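PDB 3IF5: salt-tolerant glutaminase from Micrococcus luteus, which probably hydrolyses L-glutamine to L-glutamate and ammonium, as a homotetrameric member of the glutaminase family with a beta-lactamase-like catalytic domain. Local coordinates for residues A[11-16]-A[37-42]; A[41-46]-A[273-278]. All coordinates share one frame; numbering follows the deposited sequence.

Contact 1: residues A[11-16]-A[37-42]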
loop_
_atom_site.group_PDB
_atom_site.type_symbol
_atom_site.label_atom_id
_atom_site.label_comp_id
_atom_site.label_asym_id
_atom_site.label_seq_id
_atom_site.Cartn_x
_atom_site.Cartn_y
_atom_site.Cartn_z
ATOM N N SER A 11 13.188 -22.014 9.871
ATOM C CA SER A 11 12.792 -21.952 11.271
ATOM C C SER A 11 11.283 -21.830 11.382
ATOM O O SER A 11 10.656 -22.524 12.188
ATOM C CB SER A 11 13.447 -20.760 11.970
ATOM O OG SER A 11 14.851 -20.908 12.015
ATOM N N LEU A 12 10.698 -20.941 10.583
ATOM C CA LEU A 12 9.251 -20.748 10.599
ATOM C C LEU A 12 8.552 -22.066 10.325
ATOM O O LEU A 12 7.549 -22.386 10.959
ATOM C CB LEU A 12 8.821 -19.735 9.538
ATOM C CG LEU A 12 8.514 -18.315 10.000
ATOM C CD1 LEU A 12 7.826 -17.581 8.866
ATOM C CD2 LEU A 12 7.618 -18.339 11.229
ATOM N N VAL A 13 9.082 -22.821 9.368
ATOM C CA VAL A 13 8.500 -24.101 9.013
ATOM C C VAL A 13 8.487 -25.035 10.212
ATOM O O VAL A 13 7.508 -25.759 10.430
ATOM C CB VAL A 13 9.280 -24.766 7.867
ATOM C CG1 VAL A 13 8.802 -26.200 7.666
ATOM C CG2 VAL A 13 9.078 -23.970 6.591
ATOM N N THR A 14 9.569 -25.009 10.988
ATOM C CA THR A 14 9.694 -25.856 12.167
ATOM C C THR A 14 8.831 -25.350 13.327
ATOM O O THR A 14 8.216 -26.141 14.038
ATOM C CB THR A 14 11.174 -25.933 12.626
ATOM O OG1 THR A 14 11.983 -26.429 11.556
ATOM C CG2 THR A 14 11.316 -26.857 13.833
ATOM N N GLU A 15 8.791 -24.033 13.511
ATOM C CA GLU A 15 8.002 -23.445 14.579
ATOM C C GLU A 15 6.510 -23.599 14.307
ATOM O O GLU A 15 5.791 -24.256 15.060
ATOM C CB GLU A 15 8.334 -21.961 14.734
ATOM C CG GLU A 15 7.669 -21.314 15.950
ATOM C CD GLU A 15 7.925 -19.818 16.045
ATOM O OE1 GLU A 15 8.920 -19.341 15.453
ATOM O OE2 GLU A 15 7.139 -19.119 16.723
ATOM N N LEU A 16 6.051 -22.987 13.219
ATOM C CA LEU A 16 4.646 -23.032 12.845
ATOM C C LEU A 16 4.197 -24.441 12.476
ATOM O O LEU A 16 3.026 -24.782 12.614
ATOM C CB LEU A 16 4.386 -22.066 11.686
ATOM C CG LEU A 16 4.834 -20.621 11.952
ATOM C CD1 LEU A 16 4.449 -19.741 10.774
ATOM C CD2 LEU A 16 4.196 -20.100 13.237
ATOM N N ASP A 37 0.133 -33.280 6.148
ATOM C CA ASP A 37 1.461 -33.052 6.697
ATOM C C ASP A 37 2.465 -32.475 5.705
ATOM O O ASP A 37 3.551 -33.023 5.519
ATOM C CB ASP A 37 2.012 -34.349 7.279
ATOM C CG ASP A 37 3.071 -34.098 8.323
ATOM O OD1 ASP A 37 3.858 -35.027 8.607
ATOM O OD2 ASP A 37 3.103 -32.972 8.864
ATOM N N ARG A 38 2.091 -31.366 5.075
ATOM C CA ARG A 38 2.942 -30.681 4.104
ATOM C C ARG A 38 2.923 -29.180 4.404
ATOM O O ARG A 38 1.876 -28.616 4.732
ATOM C CB ARG A 38 2.440 -30.947 2.682
ATOM C CG ARG A 38 2.662 -32.383 2.194
ATOM C CD ARG A 38 1.980 -32.607 0.855
ATOM N NE ARG A 38 0.536 -32.384 0.951
ATOM C CZ ARG A 38 -0.276 -32.260 -0.094
ATOM N NH1 ARG A 38 0.214 -32.337 -1.326
ATOM N NH2 ARG A 38 -1.573 -32.054 0.089
ATOM N N PHE A 39 4.081 -28.530 4.306
ATOM C CA PHE A 39 4.149 -27.104 4.599
ATOM C C PHE A 39 5.379 -26.434 3.985
ATOM O O PHE A 39 6.508 -26.718 4.379
ATOM C CB PHE A 39 4.119 -26.909 6.121
ATOM C CG PHE A 39 4.141 -25.470 6.566
ATOM C CD1 PHE A 39 3.545 -24.474 5.794
ATOM C CD2 PHE A 39 4.716 -25.117 7.783
ATOM C CE1 PHE A 39 3.525 -23.145 6.231
ATOM C CE2 PHE A 39 4.699 -23.798 8.225
ATOM C CZ PHE A 39 4.098 -22.809 7.443
ATOM N N GLY A 40 5.149 -25.545 3.021
ATOM C CA GLY A 40 6.244 -24.849 2.367
ATOM C C GLY A 40 6.074 -23.340 2.247
ATOM O O GLY A 40 4.953 -22.825 2.243
ATOM N N ILE A 41 7.197 -22.630 2.153
ATOM C CA ILE A 41 7.202 -21.173 2.031
ATOM C C ILE A 41 8.243 -20.761 1.005
ATOM O O ILE A 41 9.289 -21.391 0.892
ATOM C CB ILE A 41 7.588 -20.479 3.347
ATOM C CG1 ILE A 41 6.731 -20.988 4.499
ATOM C CG2 ILE A 41 7.393 -18.974 3.204
ATOM C CD1 ILE A 41 6.972 -20.248 5.824
ATOM N N ALA A 42 7.969 -19.693 0.269
ATOM C CA ALA A 42 8.910 -19.212 -0.731
ATOM C C ALA A 42 8.771 -17.712 -0.902
ATOM O O ALA A 42 7.654 -17.190 -0.972
ATOM C CB ALA A 42 8.672 -19.919 -2.067
#
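The ring of Phe39 meets the helix at Leu16 and Val13: its CE2 lies 3.9 Å from CB of Leu16, while CA of Val13 is equally near that same CE2. This is helix-on-sheet packing of the serine beta-lactamase-like fold, in which the N-terminal helix 4-16 lies over one face of the antiparallel sheet beside strand 40-44. The helix backbone takes part as well, since Leu12 O comes 4.2 Å from Phe39 CE2. Leu16 CB, Val13 CA and Leu12 O all approach the ring obliquely, and that carbonyl already accepts the helical bond from Leu16 N. No hydrogen bond crosses between 11-16 and 37-42; the attachment is apolar, with 242 Å² buried over both sides.

Phe39 reaches the helix because its CG stands anti to the backbone N (chi1 -178°), which carries the ring out from the chain just before the strand begins. Its backbone N is hydrogen-bonded to Asp55 OD2.

Val13 divides its two methyls between two partners. CG1 lies 4.0 Å from Phe39 O and also reaches the ring carbon CD2, and CG2 turns to CG1 of Ile41. One residue on from Gly40, Ile41 again points to the helix, in keeping with the alternation of a strand. Helix 289-302 packs beside this layer: Leu16 touches Leu293, Ile41 touches Ala294, and Glu15 OE2 forms a salt bridge with Arg297 NH1. Between the two segments, Leu12 and Ile41 cross at about a right angle; the extended end of Ile41 (chi2 -175°) brings its CD1 to 4.1 Å from CD1 of Leu12 and 4.2 Å from CB of Leu12.

Contact 2: residues A[41-46]-A[273-278]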
loop_
_atom_site.group_PDB
_atom_site.type_symbol
_atom_site.label_atom_id
_atom_site.label_comp_id
_atom_site.label_asym_id
_atom_site.label_seq_id
_atom_site.Cartn_x
_atom_site.Cartn_y
_atom_site.Cartn_z
ATOM N N ILE A 41 7.197 -22.630 2.153
ATOM C CA ILE A 41 7.202 -21.173 2.031
ATOM C C ILE A 41 8.243 -20.761 1.005
ATOM O O ILE A 41 9.289 -21.391 0.892
ATOM C CB ILE A 41 7.588 -20.479 3.347
ATOM C CG1 ILE A 41 6.731 -20.988 4.499
ATOM C CG2 ILE A 41 7.393 -18.974 3.204
ATOM C CD1 ILE A 41 6.972 -20.248 5.824
ATOM N N ALA A 42 7.969 -19.693 0.269
ATOM C CA ALA A 42 8.910 -19.212 -0.731
ATOM C C ALA A 42 8.771 -17.712 -0.902
ATOM O O ALA A 42 7.654 -17.190 -0.972
ATOM C CB ALA A 42 8.672 -19.919 -2.067
ATOM N N LEU A 43 9.911 -17.022 -0.949
ATOM C CA LEU A 43 9.938 -15.580 -1.139
ATOM C C LEU A 43 10.756 -15.276 -2.382
ATOM O O LEU A 43 11.888 -15.733 -2.509
ATOM C CB LEU A 43 10.598 -14.874 0.044
ATOM C CG LEU A 43 10.108 -15.136 1.466
ATOM C CD1 LEU A 43 10.741 -14.091 2.379
ATOM C CD2 LEU A 43 8.593 -15.055 1.542
ATOM N N ALA A 44 10.191 -14.501 -3.298
ATOM C CA ALA A 44 10.922 -14.140 -4.507
ATOM C C ALA A 44 11.226 -12.648 -4.477
ATOM O O ALA A 44 10.341 -11.830 -4.212
ATOM C CB ALA A 44 10.104 -14.503 -5.749
ATOM N N THR A 45 12.482 -12.296 -4.732
ATOM C CA THR A 45 12.892 -10.900 -4.716
ATOM C C THR A 45 12.706 -10.281 -6.093
ATOM O O THR A 45 12.620 -10.979 -7.103
ATOM C CB THR A 45 14.366 -10.746 -4.280
ATOM O OG1 THR A 45 15.232 -11.213 -5.321
ATOM C CG2 THR A 45 14.627 -11.554 -3.010
ATOM N N PRO A 46 12.641 -8.947 -6.155
ATOM C CA PRO A 46 12.457 -8.265 -7.440
ATOM C C PRO A 46 13.652 -8.466 -8.363
ATOM O O PRO A 46 13.521 -8.457 -9.588
ATOM C CB PRO A 46 12.278 -6.800 -7.035
ATOM C CG PRO A 46 11.816 -6.883 -5.570
ATOM C CD PRO A 46 12.685 -7.982 -5.046
ATOM N N VAL A 273 8.657 -7.886 -2.574
ATOM C CA VAL A 273 8.752 -9.332 -2.717
ATOM C C VAL A 273 7.450 -10.059 -3.088
ATOM O O VAL A 273 6.352 -9.552 -2.887
ATOM C CB VAL A 273 9.215 -10.019 -1.391
ATOM C CG1 VAL A 273 10.653 -9.675 -1.002
ATOM C CG2 VAL A 273 8.267 -9.627 -0.288
ATOM N N GLY A 274 7.606 -11.273 -3.611
ATOM C CA GLY A 274 6.464 -12.107 -3.932
ATOM C C GLY A 274 6.494 -13.230 -2.899
ATOM O O GLY A 274 7.572 -13.714 -2.536
ATOM N N ILE A 275 5.333 -13.629 -2.397
ATOM C CA ILE A 275 5.272 -14.696 -1.410
ATOM C C ILE A 275 4.431 -15.867 -1.897
ATOM O O ILE A 275 3.454 -15.693 -2.617
ATOM C CB ILE A 275 4.656 -14.231 -0.071
ATOM C CG1 ILE A 275 5.472 -13.083 0.521
ATOM C CG2 ILE A 275 4.599 -15.411 0.899
ATOM C CD1 ILE A 275 5.105 -12.752 1.965
ATOM N N GLY A 276 4.830 -17.061 -1.482
ATOM C CA GLY A 276 4.104 -18.265 -1.820
ATOM C C GLY A 276 4.124 -19.120 -0.569
ATOM O O GLY A 276 5.187 -19.319 0.030
ATOM N N VAL A 277 2.966 -19.609 -0.144
ATOM C CA VAL A 277 2.901 -20.462 1.043
ATOM C C VAL A 277 1.968 -21.607 0.743
ATOM O O VAL A 277 0.976 -21.439 0.042
ATOM C CB VAL A 277 2.337 -19.739 2.277
ATOM C CG1 VAL A 277 2.658 -20.549 3.528
ATOM C CG2 VAL A 277 2.898 -18.340 2.376
ATOM N N PHE A 278 2.282 -22.775 1.285
ATOM C CA PHE A 278 1.458 -23.949 1.058
ATOM C C PHE A 278 1.282 -24.740 2.338
ATOM O O PHE A 278 2.249 -25.030 3.041
ATOM C CB PHE A 278 2.083 -24.827 -0.026
ATOM C CG PHE A 278 1.411 -26.165 -0.193
ATOM C CD1 PHE A 278 0.047 -26.247 -0.456
ATOM C CD2 PHE A 278 2.144 -27.343 -0.083
ATOM C CE1 PHE A 278 -0.576 -27.487 -0.615
ATOM C CE2 PHE A 278 1.537 -28.585 -0.234
ATOM C CZ PHE A 278 0.172 -28.664 -0.503
#
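Gly274 O accepts the amide of Ala44 at 2.8 Å from Ala44 N, with an N-H...O angle of 167°. CA of Leu43 adds a CA-H...O contact to this oxygen at 3.3 Å. The amide donor is tilted out of the carbonyl plane. In return Gly274 N gives an almost equally straight bond to Ala44 O, 2.9 Å away, this time in the carbonyl plane. Ala44 and Gly274 are thus a hydrogen-bonded antiparallel pair. Two residues along, Ala42 and Gly276 form the next one: Gly276 N reaches Ala42 O at 2.9 Å, but its N-H...O angle is only 144°, so this bond is more bent.

Strand 273-278 is the middle strand of the five-stranded antiparallel sheet of the glutaminase domain, a beta-lactamase-like fold, and 40-44 is its neighbour, the two running at 166° to each other. Their non-hydrogen-bonded pairs, Leu43 with Ile275 and Ile41 with Val277, put their side chains on the face covered by helix 289-302. Leu43 and Ile275 lie side by side and point the same way; CD2 of the leucine touches CG1 of the isoleucine at 3.8 Å. Both also pack against Leu298. Ile41 adds a looser contact, with its CG1 4.2 Å from CG1 of Val277.

The face bearing Ala42 and Ala44 has glycine at both paired positions on the second strand. Helix 201-212 approaches Ala42 there through Val201, Lys202 and Ala205. Beyond Ala44, the chain leaves the strand at Thr45, whose OG1 is hydrogen-bonded to Arg49 N, while Val273 packs on Phe337 of the second subunit.

In the fold
Strand 40-44 joins the two contacts, whose centres lie 13 Å apart: both include Ile41 and Ala42. Contact 1 comes first in sequence and is local, with 20 residues between its two segments. Contact 2 closes a separation of 226 residues, much of it helical, by bringing strand 273-278 alongside. Gly40 O and Phe278 N, 2.8 Å apart, probably continue the strand ladder from contact 2 into contact 1. Contact 1 adds a helix to one face of the sheet, whereas contact 2 builds the sheet itself, uniting early and late parts of the glutaminase domain. Both lie away from the annotated ligand-binding residues.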